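Local coordinates for glutathione synthetase-like effector 30 (Gpa-GSS30-apo) (Globodera pallida, PDB 5OET), which probably acts as a parasitism effector of a plant-parasitic nematode, related to the ATP-dependent ligase that joins gamma-glutamylcysteine and glycine, at residues G155-A167 / S333-H347. Residues are numbered along the deposited sequence; the frame is centred on the assembly and turned at random.
Sequences GIRQPVAMFCQRA and STAIKTPPYIFALSH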
# COMPACT_ATOMS: atom_id res chain seq x y z
N GLY A 155 -21.17 1.76 -40.11
CA GLY A 155 -21.35 2.86 -39.15
C GLY A 155 -20.62 2.63 -37.83
O GLY A 155 -19.57 1.95 -37.80
N ILE A 156 -21.18 3.17 -36.74
CA ILE A 156 -20.61 2.95 -35.39
C ILE A 156 -21.13 1.60 -34.86
O ILE A 156 -22.33 1.35 -34.86
CB ILE A 156 -20.95 4.06 -34.34
CG1 ILE A 156 -20.96 5.48 -34.93
CG2 ILE A 156 -19.93 4.02 -33.20
CD1 ILE A 156 -21.27 6.58 -33.94
N ARG A 157 -20.21 0.75 -34.41
CA ARG A 157 -20.56 -0.60 -33.98
C ARG A 157 -20.95 -0.70 -32.51
O ARG A 157 -21.73 -1.56 -32.14
CB ARG A 157 -19.44 -1.56 -34.35
CG ARG A 157 -19.56 -1.96 -35.81
CD ARG A 157 -18.30 -2.60 -36.34
NE ARG A 157 -18.37 -2.75 -37.78
CZ ARG A 157 -17.41 -3.27 -38.55
NH1 ARG A 157 -17.59 -3.34 -39.86
NH2 ARG A 157 -16.28 -3.74 -37.99
N GLN A 158 -20.38 0.17 -31.68
CA GLN A 158 -20.79 0.31 -30.28
C GLN A 158 -21.18 1.76 -30.00
O GLN A 158 -20.30 2.60 -29.84
CB GLN A 158 -19.67 -0.16 -29.35
CG GLN A 158 -20.04 -0.19 -27.88
CD GLN A 158 -21.42 -0.76 -27.57
OE1 GLN A 158 -22.42 -0.04 -27.58
NE2 GLN A 158 -21.48 -2.05 -27.26
N PRO A 159 -22.49 2.07 -29.97
CA PRO A 159 -22.97 3.43 -29.61
C PRO A 159 -22.64 3.89 -28.20
O PRO A 159 -22.50 5.09 -27.97
CB PRO A 159 -24.50 3.30 -29.74
CG PRO A 159 -24.71 2.17 -30.66
CD PRO A 159 -23.61 1.20 -30.36
N VAL A 160 -22.55 2.95 -27.26
CA VAL A 160 -22.30 3.27 -25.85
C VAL A 160 -20.82 3.51 -25.61
O VAL A 160 -19.99 2.63 -25.84
CB VAL A 160 -22.83 2.17 -24.90
CG1 VAL A 160 -22.43 2.45 -23.46
CG2 VAL A 160 -24.35 2.06 -25.02
N ALA A 161 -20.52 4.72 -25.15
CA ALA A 161 -19.18 5.14 -24.77
C ALA A 161 -19.16 5.36 -23.28
O ALA A 161 -20.16 5.75 -22.70
CB ALA A 161 -18.81 6.44 -25.50
N MET A 162 -18.01 5.08 -22.70
CA MET A 162 -17.70 5.41 -21.31
C MET A 162 -16.74 6.58 -21.39
O MET A 162 -15.77 6.52 -22.12
CB MET A 162 -17.01 4.25 -20.63
CG MET A 162 -16.44 4.56 -19.27
SD MET A 162 -15.97 3.02 -18.49
CE MET A 162 -14.83 3.67 -17.27
N PHE A 163 -17.02 7.64 -20.64
CA PHE A 163 -16.31 8.89 -20.84
C PHE A 163 -15.94 9.47 -19.48
O PHE A 163 -16.82 9.91 -18.74
CB PHE A 163 -17.21 9.82 -21.66
CG PHE A 163 -16.74 11.23 -21.72
CD1 PHE A 163 -15.40 11.54 -21.90
CD2 PHE A 163 -17.66 12.27 -21.60
CE1 PHE A 163 -14.98 12.86 -21.95
CE2 PHE A 163 -17.26 13.59 -21.65
CZ PHE A 163 -15.92 13.89 -21.82
N CYS A 164 -14.65 9.41 -19.16
CA CYS A 164 -14.11 9.90 -17.89
C CYS A 164 -13.20 11.09 -18.21
O CYS A 164 -12.41 11.04 -19.16
CB CYS A 164 -13.33 8.80 -17.14
SG CYS A 164 -14.29 7.48 -16.30
N GLN A 165 -13.33 12.15 -17.41
CA GLN A 165 -12.63 13.41 -17.64
C GLN A 165 -11.98 13.87 -16.36
O GLN A 165 -12.49 13.60 -15.29
CB GLN A 165 -13.62 14.45 -18.13
CG GLN A 165 -13.06 15.60 -18.96
CD GLN A 165 -14.14 16.62 -19.30
OE1 GLN A 165 -14.72 17.22 -18.42
NE2 GLN A 165 -14.41 16.80 -20.59
N ARG A 166 -10.82 14.52 -16.50
CA ARG A 166 -10.22 15.31 -15.43
C ARG A 166 -10.06 16.73 -15.95
O ARG A 166 -9.32 16.94 -16.90
CB ARG A 166 -8.87 14.73 -14.98
CG ARG A 166 -8.51 15.10 -13.52
CD ARG A 166 -7.11 14.67 -13.11
NE ARG A 166 -6.08 15.38 -13.88
CZ ARG A 166 -5.01 14.84 -14.48
NH1 ARG A 166 -4.74 13.53 -14.42
NH2 ARG A 166 -4.20 15.65 -15.16
N ALA A 167 -10.78 17.67 -15.36
CA ALA A 167 -10.62 19.11 -15.65
C ALA A 167 -9.67 19.69 -14.61
O ALA A 167 -9.87 19.46 -13.42
CB ALA A 167 -11.96 19.82 -15.54
N SER A 333 -15.34 -2.05 -33.16
CA SER A 333 -15.78 -3.33 -32.66
C SER A 333 -16.85 -3.07 -31.63
O SER A 333 -17.03 -1.92 -31.23
CB SER A 333 -14.63 -4.08 -32.00
OG SER A 333 -14.41 -3.57 -30.69
N THR A 334 -17.52 -4.11 -31.14
CA THR A 334 -18.63 -3.90 -30.23
C THR A 334 -18.23 -3.61 -28.78
O THR A 334 -19.09 -3.26 -27.98
CB THR A 334 -19.62 -5.06 -30.27
OG1 THR A 334 -19.02 -6.24 -29.71
CG2 THR A 334 -20.10 -5.29 -31.72
N ALA A 335 -16.95 -3.71 -28.43
CA ALA A 335 -16.53 -3.41 -27.06
C ALA A 335 -16.77 -1.93 -26.75
O ALA A 335 -16.64 -1.07 -27.62
CB ALA A 335 -15.05 -3.76 -26.86
N ILE A 336 -17.15 -1.64 -25.50
CA ILE A 336 -17.27 -0.27 -25.07
C ILE A 336 -15.84 0.26 -24.89
O ILE A 336 -15.02 -0.40 -24.27
CB ILE A 336 -18.07 -0.16 -23.77
CG1 ILE A 336 -19.50 -0.65 -24.01
CG2 ILE A 336 -18.08 1.29 -23.29
CD1 ILE A 336 -20.34 -0.73 -22.75
N LYS A 337 -15.56 1.42 -25.47
CA LYS A 337 -14.25 2.08 -25.36
C LYS A 337 -14.33 3.17 -24.31
O LYS A 337 -15.42 3.61 -23.94
CB LYS A 337 -13.81 2.69 -26.70
CG LYS A 337 -13.03 1.73 -27.60
CD LYS A 337 -13.90 0.64 -28.19
CE LYS A 337 -14.96 1.19 -29.12
NZ LYS A 337 -15.64 0.09 -29.87
N THR A 338 -13.16 3.61 -23.84
CA THR A 338 -13.04 4.41 -22.61
C THR A 338 -12.04 5.58 -22.73
O THR A 338 -11.03 5.58 -22.03
CB THR A 338 -12.55 3.51 -21.44
OG1 THR A 338 -11.21 3.06 -21.71
CG2 THR A 338 -13.49 2.28 -21.21
N PRO A 339 -12.28 6.58 -23.58
CA PRO A 339 -13.43 6.65 -24.45
C PRO A 339 -13.01 6.33 -25.87
O PRO A 339 -11.83 6.14 -26.13
CB PRO A 339 -13.83 8.13 -24.32
CG PRO A 339 -12.54 8.84 -24.11
CD PRO A 339 -11.52 7.84 -23.62
N PRO A 340 -13.96 6.29 -26.80
CA PRO A 340 -13.52 6.04 -28.18
C PRO A 340 -12.65 7.15 -28.74
O PRO A 340 -12.61 8.24 -28.18
CB PRO A 340 -14.84 5.89 -28.96
CG PRO A 340 -15.93 6.34 -28.04
CD PRO A 340 -15.42 6.22 -26.64
N TYR A 341 -11.98 6.88 -29.84
CA TYR A 341 -10.97 7.80 -30.38
C TYR A 341 -11.49 9.19 -30.72
O TYR A 341 -10.75 10.16 -30.56
CB TYR A 341 -10.22 7.19 -31.57
CG TYR A 341 -8.85 6.73 -31.18
CD1 TYR A 341 -7.82 7.66 -31.03
CD2 TYR A 341 -8.57 5.38 -30.92
CE1 TYR A 341 -6.55 7.25 -30.64
CE2 TYR A 341 -7.30 4.96 -30.55
CZ TYR A 341 -6.29 5.91 -30.40
OH TYR A 341 -5.01 5.55 -30.03
N ILE A 342 -12.74 9.30 -31.16
CA ILE A 342 -13.39 10.60 -31.45
C ILE A 342 -13.19 11.64 -30.34
O ILE A 342 -13.10 12.84 -30.63
CB ILE A 342 -14.89 10.43 -31.78
CG1 ILE A 342 -15.51 11.74 -32.27
CG2 ILE A 342 -15.69 9.94 -30.59
CD1 ILE A 342 -14.91 12.27 -33.55
N PHE A 343 -13.10 11.18 -29.09
CA PHE A 343 -12.93 12.08 -27.95
C PHE A 343 -11.57 12.73 -27.91
O PHE A 343 -11.44 13.84 -27.37
CB PHE A 343 -13.21 11.36 -26.64
CG PHE A 343 -14.66 11.17 -26.37
CD1 PHE A 343 -15.39 10.24 -27.07
CD2 PHE A 343 -15.31 11.93 -25.43
CE1 PHE A 343 -16.73 10.05 -26.83
CE2 PHE A 343 -16.65 11.74 -25.17
CZ PHE A 343 -17.37 10.81 -25.88
N ALA A 344 -10.56 12.07 -28.47
CA ALA A 344 -9.24 12.68 -28.61
C ALA A 344 -9.27 13.94 -29.49
O ALA A 344 -8.51 14.87 -29.24
CB ALA A 344 -8.24 11.68 -29.18
N LEU A 345 -10.13 13.94 -30.51
CA LEU A 345 -10.34 15.11 -31.35
C LEU A 345 -11.07 16.26 -30.59
O LEU A 345 -10.76 17.43 -30.76
CB LEU A 345 -11.11 14.71 -32.63
CG LEU A 345 -11.20 15.70 -33.78
CD1 LEU A 345 -9.83 16.10 -34.29
CD2 LEU A 345 -12.03 15.11 -34.91
N SER A 346 -12.03 15.91 -29.73
CA SER A 346 -12.74 16.93 -28.95
C SER A 346 -11.97 17.44 -27.73
O SER A 346 -12.48 18.30 -27.01
CB SER A 346 -14.13 16.41 -28.52
OG SER A 346 -14.06 15.59 -27.36
N HIS A 347 -10.77 16.92 -27.47
CA HIS A 347 -9.97 17.39 -26.33
C HIS A 347 -8.62 17.98 -26.74
O HIS A 347 -7.74 18.19 -25.91
CB HIS A 347 -9.79 16.25 -25.32
CG HIS A 347 -11.03 15.93 -24.56
ND1 HIS A 347 -12.18 15.46 -25.17
CD2 HIS A 347 -11.31 16.02 -23.25
CE1 HIS A 347 -13.11 15.26 -24.25
NE2 HIS A 347 -12.61 15.60 -23.08
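Phe163 receives the rim of Phe343 over one face: CE2 of Phe343 stands above the ring centre, 3.5 Å from CG of Phe163, with the two planes inclined at 44°. At its edge, near the ring plane, Phe163 meets His347, whose NE2 lies 3.8 Å from Phe163 CE1, rim to rim. One face of Phe343 carries CB of Pro339, offset toward the rim. Phe163, Phe343 and His347 together form an aromatic cluster. The imidazole NE2 accepts a nearly straight but long hydrogen bond (3.3 Å) from Gln165 NE2, whose amide plane is turned 63° from the ring, while ND1 donates to Phe343 O in a bent bond and also hydrogen-bonds Ser346 OG. Farther along, Ala161 CB packs on Pro340 CD at 3.6 Å, and Ile336 CG2 lies against Val160 O. Met162 N donates a hydrogen bond to Lys337 O at 3.2 Å, the only backbone-to-backbone N-H...O bond between the two segments. With CG anti to the backbone N (chi1 -174°) and a bend at chi2, Gln158 folds its amide so that NE2 reaches Thr334 O at 2.8 Å while OE1 accepts from Val160 N. Residues 333-347 thus run beside strand 160-173, which pairs with strands 179-188 and 469-484; Cys164 is disulfide-bonded to Cys480 on the latter, and helix 98-119 touches Gln165 and Phe343.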